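Cystathionine beta-lyases/cystathionine gamma-synthases (Corynebacterium glutamicum, PDB 5X5H) probably catalyses the pyridoxal-phosphate-dependent replacement of the succinyl group of O-succinyl-L-homoserine by L-cysteine, giving L,L-cystathionine and succinate, in methionine biosynthesis. Local coordinates at residues L339-P343 with A344-H348; L229-Q232 with G233-P237; N6-G9 with F10-S14; T116-A120 with W121-Y125; Q40-P43 with N44-R47. All coordinates share one frame; numbering follows the deposited sequence.

Contact 1. Residues L339-P343 with A344-H348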
loop_
_atom_site.group_PDB
_atom_site.type_symbol
_atom_site.label_atom_id
_atom_site.label_comp_id
_atom_site.label_asym_id
_atom_site.label_seq_id
_atom_site.Cartn_x
_atom_site.Cartn_y
_atom_site.Cartn_z
ATOM N N LEU A 339 -21.385 6.612 12.198
ATOM C CA LEU A 339 -21.295 8.025 11.786
ATOM C C LEU A 339 -22.664 8.649 11.838
ATOM O O LEU A 339 -23.659 7.988 11.653
ATOM C CB LEU A 339 -20.696 8.148 10.367
ATOM C CG LEU A 339 -19.340 7.521 10.058
ATOM C CD1 LEU A 339 -19.046 7.780 8.542
ATOM C CD2 LEU A 339 -18.271 8.084 10.926
ATOM N N LEU A 340 -22.655 9.978 11.967
ATOM C CA LEU A 340 -23.912 10.714 11.754
ATOM C C LEU A 340 -23.647 12.077 11.061
ATOM O O LEU A 340 -22.534 12.555 11.107
ATOM C CB LEU A 340 -24.784 10.890 13.016
ATOM C CG LEU A 340 -24.329 11.937 14.014
ATOM C CD1 LEU A 340 -25.306 11.889 15.216
ATOM C CD2 LEU A 340 -23.000 11.908 14.593
ATOM N N GLU A 341 -24.702 12.589 10.444
ATOM C CA GLU A 341 -24.560 13.887 9.755
ATOM C C GLU A 341 -25.912 14.560 9.682
ATOM O O GLU A 341 -26.929 13.996 9.973
ATOM C CB GLU A 341 -23.960 13.701 8.381
ATOM C CG GLU A 341 -24.852 12.939 7.415
ATOM C CD GLU A 341 -25.142 13.592 6.074
ATOM O OE1 GLU A 341 -24.694 14.664 5.809
ATOM O OE2 GLU A 341 -25.815 12.947 5.236
ATOM N N HIS A 342 -25.864 15.822 9.348
ATOM C CA HIS A 342 -27.064 16.710 9.121
ATOM C C HIS A 342 -27.246 16.949 7.596
ATOM O O HIS A 342 -26.478 17.819 7.028
ATOM C CB HIS A 342 -26.791 17.937 9.851
ATOM C CG HIS A 342 -27.935 18.919 9.822
ATOM N ND1 HIS A 342 -27.816 20.199 9.279
ATOM C CD2 HIS A 342 -29.203 18.793 10.312
ATOM C CE1 HIS A 342 -28.991 20.811 9.442
ATOM N NE2 HIS A 342 -29.857 19.977 10.037
ATOM N N PRO A 343 -27.966 16.204 6.809
ATOM C CA PRO A 343 -27.928 16.308 5.295
ATOM C C PRO A 343 -28.192 17.641 4.719
ATOM O O PRO A 343 -27.522 18.000 3.743
ATOM C CB PRO A 343 -28.865 15.220 4.778
ATOM C CG PRO A 343 -28.956 14.261 5.938
ATOM C CD PRO A 343 -28.756 15.044 7.195
ATOM N N ALA A 344 -29.021 18.429 5.361
ATOM C CA ALA A 344 -29.372 19.753 4.760
ATOM C C ALA A 344 -28.169 20.645 4.626
ATOM O O ALA A 344 -28.138 21.446 3.658
ATOM C CB ALA A 344 -30.436 20.397 5.633
ATOM N N THR A 345 -27.180 20.502 5.530
ATOM C CA THR A 345 -25.985 21.379 5.500
ATOM C C THR A 345 -24.776 20.602 5.002
ATOM O O THR A 345 -23.711 21.196 4.761
ATOM C CB THR A 345 -25.752 22.040 6.904
ATOM O OG1 THR A 345 -25.573 21.010 7.872
ATOM C CG2 THR A 345 -26.945 22.953 7.311
ATOM N N MET A 346 -24.811 19.296 4.790
ATOM C CA MET A 346 -23.647 18.559 4.559
ATOM C C MET A 346 -23.878 17.823 3.284
ATOM O O MET A 346 -23.748 18.434 2.256
ATOM C CB MET A 346 -23.386 17.576 5.810
ATOM C CG MET A 346 -22.986 18.296 7.107
ATOM S SD MET A 346 -22.845 17.384 8.705
ATOM C CE MET A 346 -21.445 16.252 8.341
ATOM N N THR A 347 -24.249 16.547 3.253
ATOM C CA THR A 347 -24.196 15.779 1.955
ATOM C C THR A 347 -25.185 16.219 0.892
ATOM O O THR A 347 -25.033 15.921 -0.319
ATOM C CB THR A 347 -24.493 14.284 2.177
ATOM O OG1 THR A 347 -25.762 14.160 2.861
ATOM C CG2 THR A 347 -23.305 13.595 2.944
ATOM N N HIS A 348 -26.280 16.907 1.338
ATOM C CA HIS A 348 -27.366 17.265 0.459
ATOM C C HIS A 348 -27.499 18.760 0.371
ATOM O O HIS A 348 -28.540 19.236 -0.108
ATOM C CB HIS A 348 -28.714 16.597 0.892
ATOM C CG HIS A 348 -28.747 15.129 0.618
ATOM N ND1 HIS A 348 -27.908 14.243 1.268
ATOM C CD2 HIS A 348 -29.407 14.421 -0.305
ATOM C CE1 HIS A 348 -28.099 13.016 0.791
ATOM N NE2 HIS A 348 -29.006 13.095 -0.182
#
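Pro343 O is the pivot of the tight turn that follows strand 339-341: it accepts from His348 N at 2.9 Å and from Met346 N at 3.2 Å, the two donors lying on opposite faces of the carbonyl plane. A third backbone bond, Thr345 N to His342 O at 3.2 Å, closes the inner turn. The carboxylate of Glu341 then spans the opening with both oxygens, each through its syn lone pair: OE1 accepts from Thr347 N (3.2 Å, N-H...O 161°), OE2 from Thr347 OG1 (2.7 Å). The Glu341 chain reaches these donors by bending at chi2 (127°). Thr347 OG1 in turn receives His348 ND1, nearly in the plane of that ring, which ties the imidazole to the same hydroxyl. His342 ND1 and Thr345 OG1 share a hydrogen bond of 2.8 Å at the ring edge. Met346 runs antiparallel alongside Glu341, its CE 3.6 Å from Glu341 CB. Arg364 of strand 362-366 forms a salt bridge with Glu341 OE2, and His348 NE2 bonds the backbone O of Asn154, a cofactor-binding residue, so the turn links the five-stranded sheet to the cofactor pocket. The His342 ring packs on helix 313-323, Pro343 on Leu362 of strand 362-366.

Contact 2. Residues L229-Q232 with G233-P237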
loop_
_atom_site.group_PDB
_atom_site.type_symbol
_atom_site.label_atom_id
_atom_site.label_comp_id
_atom_site.label_asym_id
_atom_site.label_seq_id
_atom_site.Cartn_x
_atom_site.Cartn_y
_atom_site.Cartn_z
ATOM N N LEU A 229 -16.736 -1.309 -20.582
ATOM C CA LEU A 229 -15.300 -1.508 -20.819
ATOM C C LEU A 229 -14.690 -0.477 -21.712
ATOM O O LEU A 229 -13.614 0.045 -21.437
ATOM C CB LEU A 229 -15.097 -2.935 -21.374
ATOM C CG LEU A 229 -13.642 -3.269 -21.763
ATOM C CD1 LEU A 229 -12.752 -3.242 -20.566
ATOM C CD2 LEU A 229 -13.619 -4.660 -22.398
ATOM N N PHE A 230 -15.392 -0.116 -22.820
ATOM C CA PHE A 230 -14.947 0.876 -23.738
ATOM C C PHE A 230 -14.753 2.164 -22.999
ATOM O O PHE A 230 -13.732 2.856 -23.140
ATOM C CB PHE A 230 -15.955 1.068 -24.874
ATOM C CG PHE A 230 -15.639 2.235 -25.756
ATOM C CD1 PHE A 230 -14.676 2.070 -26.741
ATOM C CD2 PHE A 230 -16.131 3.523 -25.509
ATOM C CE1 PHE A 230 -14.302 3.164 -27.535
ATOM C CE2 PHE A 230 -15.734 4.600 -26.306
ATOM C CZ PHE A 230 -14.817 4.410 -27.276
ATOM N N MET A 231 -15.701 2.535 -22.139
ATOM C CA MET A 231 -15.584 3.793 -21.458
ATOM C C MET A 231 -14.567 3.785 -20.295
ATOM O O MET A 231 -13.901 4.802 -20.020
ATOM C CB MET A 231 -16.983 4.239 -20.908
ATOM C CG MET A 231 -17.958 4.491 -21.971
ATOM S SD MET A 231 -17.675 5.905 -23.045
ATOM C CE MET A 231 -18.594 7.149 -22.141
ATOM N N GLN A 232 -14.478 2.653 -19.612
ATOM C CA GLN A 232 -13.481 2.479 -18.583
ATOM C C GLN A 232 -12.118 2.846 -19.156
ATOM O O GLN A 232 -11.352 3.626 -18.578
ATOM C CB GLN A 232 -13.544 0.990 -18.123
ATOM C CG GLN A 232 -12.809 0.724 -16.831
ATOM C CD GLN A 232 -12.918 -0.712 -16.479
ATOM O OE1 GLN A 232 -12.680 -1.555 -17.314
ATOM N NE2 GLN A 232 -13.187 -1.041 -15.241
ATOM N N GLY A 233 -11.739 2.265 -20.288
ATOM C CA GLY A 233 -10.473 2.453 -20.933
ATOM C C GLY A 233 -10.410 3.776 -21.666
ATOM O O GLY A 233 -9.392 4.501 -21.744
ATOM N N GLY A 234 -11.487 4.274 -22.245
ATOM C CA GLY A 234 -11.429 5.403 -23.124
ATOM C C GLY A 234 -11.593 6.731 -22.414
ATOM O O GLY A 234 -11.052 7.779 -22.866
ATOM N N ILE A 235 -12.375 6.774 -21.331
ATOM C CA ILE A 235 -12.461 7.965 -20.482
ATOM C C ILE A 235 -11.450 7.788 -19.303
ATOM O O ILE A 235 -10.873 8.748 -18.818
ATOM C CB ILE A 235 -13.859 8.172 -19.920
ATOM C CG1 ILE A 235 -15.040 8.052 -20.900
ATOM C CG2 ILE A 235 -14.005 9.416 -19.032
ATOM C CD1 ILE A 235 -14.981 8.953 -22.066
ATOM N N GLY A 236 -11.198 6.582 -18.798
ATOM C CA GLY A 236 -10.199 6.333 -17.818
ATOM C C GLY A 236 -10.491 6.660 -16.363
ATOM O O GLY A 236 -9.512 6.806 -15.631
ATOM N N PRO A 237 -11.694 6.625 -15.814
ATOM C CA PRO A 237 -11.902 6.767 -14.364
ATOM C C PRO A 237 -11.727 5.430 -13.704
ATOM O O PRO A 237 -12.746 4.858 -13.176
ATOM C CB PRO A 237 -13.281 7.337 -14.290
ATOM C CG PRO A 237 -14.014 6.733 -15.367
ATOM C CD PRO A 237 -13.011 6.586 -16.485
#
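Leu229 O accepts Gly233 N at 3.1 Å with an almost straight N-H...O angle of 169°, the first of three successive i to i+4 bonds in the final turns of helix 222-235. The next, Gly234 N to Phe230 O, is shorter at 2.8 Å but bent to 136°; Ile235 N to Met231 O, also 2.8 Å, completes the series. Beyond it the pattern frays. Gly236 leaves helical geometry with positive phi, and its N-H makes just weak bonds, to Gln232 O at 3.0 Å and to Met231 O at 3.5 Å. Acceptors near the helix end find other donors: Arg54 NH2 bonds Gly233 O, and Ser81 OG of the second subunit bonds Gly236 O. Both donor residues belong to cofactor sites, which places this terminus beside an active site. The Gln232 side chain extends away from the turn, and its NE2 is satisfied by Glu64 OE2 and Ala78 O. One turn apart, Met231 and Ile235 run alongside each other; a bend at chi2 (-68°) helps lay Met231 CE 3.9 Å from Ile235 CG1. These two apolar chains face helix 82-93, whereas Leu229, Gln232 and Pro237 meet strand 75-79, an outermost strand of the seven-stranded sheet within this chain.

Contact 3. Residues N6-G9 with F10-S14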
loop_
_atom_site.group_PDB
_atom_site.type_symbol
_atom_site.label_atom_id
_atom_site.label_comp_id
_atom_site.label_asym_id
_atom_site.label_seq_id
_atom_site.Cartn_x
_atom_site.Cartn_y
_atom_site.Cartn_z
ATOM N N ASN A 6 -24.149 -19.617 -8.934
ATOM C CA ASN A 6 -25.517 -20.132 -8.828
ATOM C C ASN A 6 -25.617 -21.307 -7.858
ATOM O O ASN A 6 -26.737 -21.744 -7.485
ATOM C CB ASN A 6 -26.065 -20.581 -10.220
ATOM C CG ASN A 6 -26.327 -19.409 -11.188
ATOM O OD1 ASN A 6 -25.875 -19.434 -12.342
ATOM N ND2 ASN A 6 -27.101 -18.421 -10.748
ATOM N N THR A 7 -24.481 -21.870 -7.445
ATOM C CA THR A 7 -24.574 -23.010 -6.572
ATOM C C THR A 7 -23.930 -22.769 -5.254
ATOM O O THR A 7 -23.802 -23.736 -4.495
ATOM C CB THR A 7 -23.941 -24.262 -7.167
ATOM O OG1 THR A 7 -22.530 -24.076 -7.224
ATOM C CG2 THR A 7 -24.553 -24.575 -8.582
ATOM N N GLN A 8 -23.468 -21.543 -4.995
ATOM C CA GLN A 8 -22.698 -21.305 -3.712
ATOM C C GLN A 8 -23.343 -20.163 -3.047
ATOM O O GLN A 8 -23.950 -19.311 -3.721
ATOM C CB GLN A 8 -21.254 -20.939 -3.916
ATOM C CG GLN A 8 -20.402 -21.989 -4.644
ATOM C CD GLN A 8 -20.111 -23.262 -3.837
ATOM O OE1 GLN A 8 -20.835 -24.250 -3.989
ATOM N NE2 GLN A 8 -18.993 -23.301 -3.103
ATOM N N GLY A 9 -23.134 -20.072 -1.749
ATOM C CA GLY A 9 -23.729 -19.031 -0.967
ATOM C C GLY A 9 -23.017 -17.677 -1.068
ATOM O O GLY A 9 -21.950 -17.549 -1.648
ATOM N N PHE A 10 -23.694 -16.655 -0.560
ATOM C CA PHE A 10 -23.194 -15.263 -0.654
ATOM C C PHE A 10 -21.860 -15.082 0.054
ATOM O O PHE A 10 -20.973 -14.441 -0.532
ATOM C CB PHE A 10 -24.222 -14.323 0.000
ATOM C CG PHE A 10 -23.910 -12.861 -0.164
ATOM C CD1 PHE A 10 -22.993 -12.215 0.590
ATOM C CD2 PHE A 10 -24.541 -12.184 -1.212
ATOM C CE1 PHE A 10 -22.720 -10.841 0.320
ATOM C CE2 PHE A 10 -24.251 -10.842 -1.450
ATOM C CZ PHE A 10 -23.346 -10.185 -0.696
ATOM N N SER A 11 -21.720 -15.603 1.277
ATOM C CA SER A 11 -20.454 -15.513 1.984
ATOM C C SER A 11 -19.343 -16.257 1.299
ATOM O O SER A 11 -18.204 -15.701 1.100
ATOM C CB SER A 11 -20.550 -15.957 3.391
ATOM O OG SER A 11 -21.366 -15.099 4.168
ATOM N N THR A 12 -19.638 -17.416 0.724
ATOM C CA THR A 12 -18.685 -18.139 -0.103
ATOM C C THR A 12 -18.217 -17.367 -1.271
ATOM O O THR A 12 -17.004 -17.203 -1.538
ATOM C CB THR A 12 -19.248 -19.474 -0.495
ATOM O OG1 THR A 12 -19.679 -20.154 0.669
ATOM C CG2 THR A 12 -18.191 -20.380 -1.235
ATOM N N ALA A 13 -19.178 -16.820 -2.038
ATOM C CA ALA A 13 -18.851 -16.002 -3.201
ATOM C C ALA A 13 -18.054 -14.764 -2.923
ATOM O O ALA A 13 -17.178 -14.304 -3.693
ATOM C CB ALA A 13 -20.102 -15.607 -3.991
ATOM N N SER A 14 -18.379 -14.132 -1.778
ATOM C CA SER A 14 -17.697 -12.881 -1.401
ATOM C C SER A 14 -16.200 -13.093 -1.187
ATOM O O SER A 14 -15.401 -12.137 -1.366
ATOM C CB SER A 14 -18.226 -12.294 -0.125
ATOM O OG SER A 14 -19.548 -11.874 -0.239
#
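Gln8 and Thr12 meet across the start of helix 10-16, their side chains crossing at a slant, with the methyl CG2 of Thr12 4.1 Å from Gln8 CB. With chi1 at -52°, Thr12 CG2 is opposite the backbone N and faces Gln8, and OG1 stands beside that N. Two carboxylates of the third subunit serve this residue: Asp374 OD2 bonds Thr12 OG1, and Asp371 OD2 bonds Thr12 N. Gly9, at the N-cap position, has no side chain to cap the first turn; its N is also bonded by Asp374 OD2 of the third subunit, and the negative charge of both carboxylates would suit the positive end of the helix dipole. Gly9 O opens the helical bonding by accepting Ala13 N (2.9 Å, N-H...O 168°). Around the same oxygen stand two carbons, Thr12 CB at 3.5 Å and Ala13 CB at 3.6 Å. Phe10 turns the other way. Its CB still touches Gly9 C at 3.7 Å, but the ring is directed away from the loop. One turn on, Ser14 doubles the helical bond to Phe10 O: N comes at 2.9 Å and OG at 3.0 Å, from opposite faces of the carbonyl plane. The Phe10 ring makes an edge-to-face contact with Tyr186 of helix 184-187 and packs on Leu254 of helix 254-273. Ala13 and Ser14 rest on Leu70 of helix 58-70.

Contact 4. Residues T116-A120 with W121-Y125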
loop_
_atom_site.group_PDB
_atom_site.type_symbol
_atom_site.label_atom_id
_atom_site.label_comp_id
_atom_site.label_asym_id
_atom_site.label_seq_id
_atom_site.Cartn_x
_atom_site.Cartn_y
_atom_site.Cartn_z
ATOM N N THR A 116 -26.679 20.101 -13.030
ATOM C CA THR A 116 -25.645 21.049 -13.440
ATOM C C THR A 116 -24.953 20.648 -14.708
ATOM O O THR A 116 -24.767 21.458 -15.624
ATOM C CB THR A 116 -24.639 21.286 -12.262
ATOM O OG1 THR A 116 -25.276 21.943 -11.161
ATOM C CG2 THR A 116 -23.465 22.144 -12.743
ATOM N N VAL A 117 -24.545 19.402 -14.827
ATOM C CA VAL A 117 -23.761 18.983 -15.955
ATOM C C VAL A 117 -24.574 18.470 -17.116
ATOM O O VAL A 117 -24.473 18.996 -18.242
ATOM C CB VAL A 117 -22.661 17.905 -15.493
ATOM C CG1 VAL A 117 -21.832 17.394 -16.675
ATOM C CG2 VAL A 117 -21.787 18.524 -14.402
ATOM N N PHE A 118 -25.389 17.424 -16.953
ATOM C CA PHE A 118 -26.004 16.817 -18.092
ATOM C C PHE A 118 -27.036 17.744 -18.794
ATOM O O PHE A 118 -27.191 17.663 -20.013
ATOM C CB PHE A 118 -26.530 15.412 -17.823
ATOM C CG PHE A 118 -25.441 14.379 -17.838
ATOM C CD1 PHE A 118 -24.556 14.322 -16.795
ATOM C CD2 PHE A 118 -25.182 13.692 -18.984
ATOM C CE1 PHE A 118 -23.475 13.440 -16.813
ATOM C CE2 PHE A 118 -24.140 12.762 -19.027
ATOM C CZ PHE A 118 -23.248 12.710 -17.978
ATOM N N THR A 119 -27.698 18.630 -18.032
ATOM C CA THR A 119 -28.612 19.577 -18.712
ATOM C C THR A 119 -27.833 20.563 -19.615
ATOM O O THR A 119 -28.370 20.863 -20.686
ATOM C CB THR A 119 -29.421 20.409 -17.727
ATOM O OG1 THR A 119 -28.495 21.153 -16.939
ATOM C CG2 THR A 119 -30.303 19.603 -16.850
ATOM N N ALA A 120 -26.609 20.854 -19.341
ATOM C CA ALA A 120 -25.796 21.692 -20.200
ATOM C C ALA A 120 -25.382 20.973 -21.466
ATOM O O ALA A 120 -25.001 21.601 -22.480
ATOM C CB ALA A 120 -24.628 22.210 -19.422
ATOM N N TRP A 121 -25.509 19.665 -21.467
ATOM C CA TRP A 121 -25.154 18.801 -22.648
ATOM C C TRP A 121 -26.422 18.293 -23.398
ATOM O O TRP A 121 -26.365 17.315 -24.110
ATOM C CB TRP A 121 -24.232 17.660 -22.140
ATOM C CG TRP A 121 -22.861 18.156 -21.836
ATOM C CD1 TRP A 121 -22.431 18.679 -20.655
ATOM C CD2 TRP A 121 -21.824 18.371 -22.767
ATOM N NE1 TRP A 121 -21.156 19.154 -20.756
ATOM C CE2 TRP A 121 -20.733 18.947 -22.054
ATOM C CE3 TRP A 121 -21.642 18.026 -24.123
ATOM C CZ2 TRP A 121 -19.514 19.240 -22.657
ATOM C CZ3 TRP A 121 -20.369 18.322 -24.720
ATOM C CH2 TRP A 121 -19.384 18.950 -24.008
ATOM N N GLY A 122 -27.596 18.870 -23.126
ATOM C CA GLY A 122 -28.778 18.536 -23.884
ATOM C C GLY A 122 -29.693 17.474 -23.358
ATOM O O GLY A 122 -30.617 17.044 -24.049
ATOM N N VAL A 123 -29.460 16.965 -22.125
ATOM C CA VAL A 123 -30.288 16.012 -21.522
ATOM C C VAL A 123 -31.410 16.726 -20.687
ATOM O O VAL A 123 -31.121 17.679 -20.014
ATOM C CB VAL A 123 -29.466 15.061 -20.596
ATOM C CG1 VAL A 123 -30.367 14.060 -19.909
ATOM C CG2 VAL A 123 -28.377 14.361 -21.420
ATOM N N GLU A 124 -32.599 16.182 -20.761
ATOM C CA GLU A 124 -33.756 16.631 -20.015
ATOM C C GLU A 124 -33.999 15.665 -18.867
ATOM O O GLU A 124 -33.674 14.428 -18.921
ATOM C CB GLU A 124 -34.998 16.529 -20.948
ATOM C CG GLU A 124 -35.005 17.179 -22.262
ATOM C CD GLU A 124 -36.217 16.793 -23.190
ATOM O OE1 GLU A 124 -37.077 15.916 -22.979
ATOM O OE2 GLU A 124 -36.285 17.467 -24.243
ATOM N N TYR A 125 -34.647 16.129 -17.804
ATOM C CA TYR A 125 -35.117 15.250 -16.787
ATOM C C TYR A 125 -36.435 15.676 -16.141
ATOM O O TYR A 125 -36.812 16.866 -16.219
ATOM C CB TYR A 125 -34.054 15.072 -15.734
ATOM C CG TYR A 125 -33.828 16.296 -14.803
ATOM C CD1 TYR A 125 -33.036 17.356 -15.164
ATOM C CD2 TYR A 125 -34.415 16.336 -13.576
ATOM C CE1 TYR A 125 -32.827 18.460 -14.308
ATOM C CE2 TYR A 125 -34.179 17.411 -12.729
ATOM C CZ TYR A 125 -33.426 18.453 -13.116
ATOM O OH TYR A 125 -33.203 19.479 -12.278
#
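Phe118 O is gripped by two backbone amides, Trp121 N at 3.0 Å and Val123 N at 3.2 Å, which approach from opposite faces of its carbonyl plane. The second of these bonds, nearly straight at 162°, pairs with Gly122 N to Thr119 O (3.2 Å) to make a Schellman motif, with Gly122 as the C-prime residue at a positive phi of 94°. The motif ends helix 108-118 and turns the chain into strand 124-128, within the beta-alpha-beta unit begun by strand 99-103. Side chains pack on both arms of this reversal. Phe118 and Val123 run alongside in the same direction, CB to CB 4.1 Å, and Val123 CG2 meets the edge of the Phe118 ring, near its plane. Trp121 CG stands opposite the carbonyl carbon, beside the backbone N, which turns the indole back along the helix end and brings its CD1 3.2 Å from Val117 O, close to the ring plane. Farther along, Thr119 CG2 sits at the edge of the Tyr125 ring, 3.8 Å from CE1. The polar ends of this pair converge on one helical residue: Thr119 OG1 bonds Asp115 O, and Tyr125 OH bonds Asp115 OD1. Phe118 also meets Phe90 of helix 82-93 edge to face, and Trp121 packs on Pro96 of the second subunit. The two arms are further joined by a CA-H...O contact, Thr119 CA to Val123 O, 3.4 Å, angle at the hydrogen 161°.

Contact 5. Residues Q40-P43 with N44-R47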
loop_
_atom_site.group_PDB
_atom_site.type_symbol
_atom_site.label_atom_id
_atom_site.label_comp_id
_atom_site.label_asym_id
_atom_site.label_seq_id
_atom_site.Cartn_x
_atom_site.Cartn_y
_atom_site.Cartn_z
ATOM N N GLN A 40 4.380 -8.075 -23.913
ATOM C CA GLN A 40 3.709 -8.870 -24.952
ATOM C C GLN A 40 4.649 -9.856 -25.551
ATOM O O GLN A 40 5.849 -9.622 -25.596
ATOM C CB GLN A 40 3.170 -7.901 -25.960
ATOM C CG GLN A 40 2.132 -6.897 -25.371
ATOM C CD GLN A 40 1.348 -5.973 -26.226
ATOM O OE1 GLN A 40 0.780 -4.896 -25.782
ATOM N NE2 GLN A 40 1.286 -6.294 -27.452
ATOM N N ASN A 41 4.100 -10.900 -26.135
ATOM C CA ASN A 41 4.952 -11.927 -26.755
ATOM C C ASN A 41 5.292 -11.486 -28.203
ATOM O O ASN A 41 6.360 -11.896 -28.676
ATOM C CB ASN A 41 4.169 -13.250 -26.823
ATOM C CG ASN A 41 3.844 -13.833 -25.460
ATOM O OD1 ASN A 41 4.524 -13.550 -24.513
ATOM N ND2 ASN A 41 2.866 -14.767 -25.367
ATOM N N ALA A 42 4.504 -10.694 -28.870
ATOM C CA ALA A 42 4.782 -10.049 -30.159
ATOM C C ALA A 42 3.859 -8.856 -30.276
ATOM O O ALA A 42 2.962 -8.735 -29.402
ATOM C CB ALA A 42 4.497 -11.081 -31.260
ATOM N N PRO A 43 3.959 -7.936 -31.242
ATOM C CA PRO A 43 3.167 -6.805 -31.247
ATOM C C PRO A 43 1.691 -7.128 -31.266
ATOM O O PRO A 43 1.242 -7.803 -32.201
ATOM C CB PRO A 43 3.647 -5.998 -32.510
ATOM C CG PRO A 43 5.026 -6.350 -32.629
ATOM C CD PRO A 43 5.024 -7.844 -32.324
ATOM N N ASN A 44 0.974 -6.571 -30.299
ATOM C CA ASN A 44 -0.441 -6.811 -30.009
ATOM C C ASN A 44 -0.813 -8.303 -29.880
ATOM O O ASN A 44 -1.940 -8.706 -30.198
ATOM C CB ASN A 44 -1.295 -6.075 -31.057
ATOM C CG ASN A 44 -2.729 -5.847 -30.571
ATOM O OD1 ASN A 44 -2.974 -5.267 -29.475
ATOM N ND2 ASN A 44 -3.691 -6.182 -31.449
ATOM N N GLU A 45 0.078 -9.153 -29.419
ATOM C CA GLU A 45 -0.133 -10.540 -28.984
ATOM C C GLU A 45 0.174 -10.622 -27.454
ATOM O O GLU A 45 1.296 -10.786 -27.015
ATOM C CB GLU A 45 0.758 -11.516 -29.714
ATOM C CG GLU A 45 0.445 -11.411 -31.190
ATOM C CD GLU A 45 1.092 -12.432 -32.079
ATOM O OE1 GLU A 45 1.552 -13.487 -31.586
ATOM O OE2 GLU A 45 1.177 -12.085 -33.292
ATOM N N LEU A 46 -0.928 -10.582 -26.699
ATOM C CA LEU A 46 -0.825 -10.443 -25.264
ATOM C C LEU A 46 -0.418 -11.716 -24.630
ATOM O O LEU A 46 -0.746 -12.847 -25.033
ATOM C CB LEU A 46 -2.115 -9.861 -24.728
ATOM C CG LEU A 46 -2.696 -8.600 -25.360
ATOM C CD1 LEU A 46 -3.912 -8.050 -24.589
ATOM C CD2 LEU A 46 -1.723 -7.496 -25.636
ATOM N N ARG A 47 0.269 -11.665 -23.511
ATOM C CA ARG A 47 0.717 -12.849 -22.816
ATOM C C ARG A 47 -0.448 -13.642 -22.167
ATOM O O ARG A 47 -0.537 -14.879 -22.291
ATOM C CB ARG A 47 1.761 -12.455 -21.791
ATOM C CG ARG A 47 2.367 -13.601 -21.045
ATOM C CD ARG A 47 3.819 -13.384 -20.574
ATOM N NE ARG A 47 4.708 -13.023 -21.663
ATOM C CZ ARG A 47 5.879 -12.411 -21.517
ATOM N NH1 ARG A 47 6.448 -12.166 -20.303
ATOM N NH2 ARG A 47 6.568 -12.070 -22.591
HETATM O O HOH W 1 8.123 -9.561 -24.108
HETATM O O HOH W 2 1.483 -16.392 -23.392
HETATM O O HOH W 3 2.212 -9.311 -34.217
#
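Asn41 OD1 takes two bonds from Arg47, at 2.9 Å from NE and 3.2 Å from NH2, across a type II beta turn that runs from Ala42 to Glu45. The grip is side-on, two nitrogens on one oxygen. The amide and guanidinium planes are nearly coplanar (18° apart), although the two chains as a whole cross at about a right angle. Arg47 achieves this by bending at chi3 (-55°), which folds its head back towards Asn41. The turn itself is closed by Glu45 N to Ala42 O at 2.9 Å, the donor standing above the carbonyl plane. Beside it Asn41 N bonds Glu45 O, also at 2.9 Å and almost in line with the carbonyl (C=O...N 173°). By contrast, the buried Ala42 N has no partner in the model. Gln40 and Leu46, which flank the turn, lie alongside each other, with methyl CD2 of Leu46 3.5 Å from Gln40 CD. Water completes this inner frame. One molecule accepts from Asn41 ND2 at 2.9 Å and donates to Arg47 O at 2.8 Å, bridging the pair already joined by the guanidinium. Another donates both to Pro43 O, at 2.7 Å, and to Glu45 OE2. In the next shell, Gln40 belongs to a magnesium site with Phe38 and Glu51, and Leu46 also touches Glu51. Farther out, Ala42 packs on Thr322 of the second subunit, while Arg47 NH1 bonds Asp22 O of the fourth.

Within one chain none of the five contacts touches another; contacts 2 and 4 come nearest, about 8 Å between closest atoms. The tetramer brings some together. Contacts 1 and 5 have centres 51 Å apart in the chain, yet Pro43 and Gln40 of contact 5 pack on Thr345 and Met346 of contact 1 in the second subunit. Likewise Phe230 of contact 2 meets Thr116 of contact 4 in that subunit. Contacts 1 and 2 border cofactor: the His348 side chain is about 7 Å from a pyridoxal phosphate, and residue Gly236 about 6 Å from one. Contact 5 supplies Gln40 to a magnesium site, and the Met346 side chain of contact 1 lies about 5 Å from a magnesium ion. Contact 3 joins the third subunit.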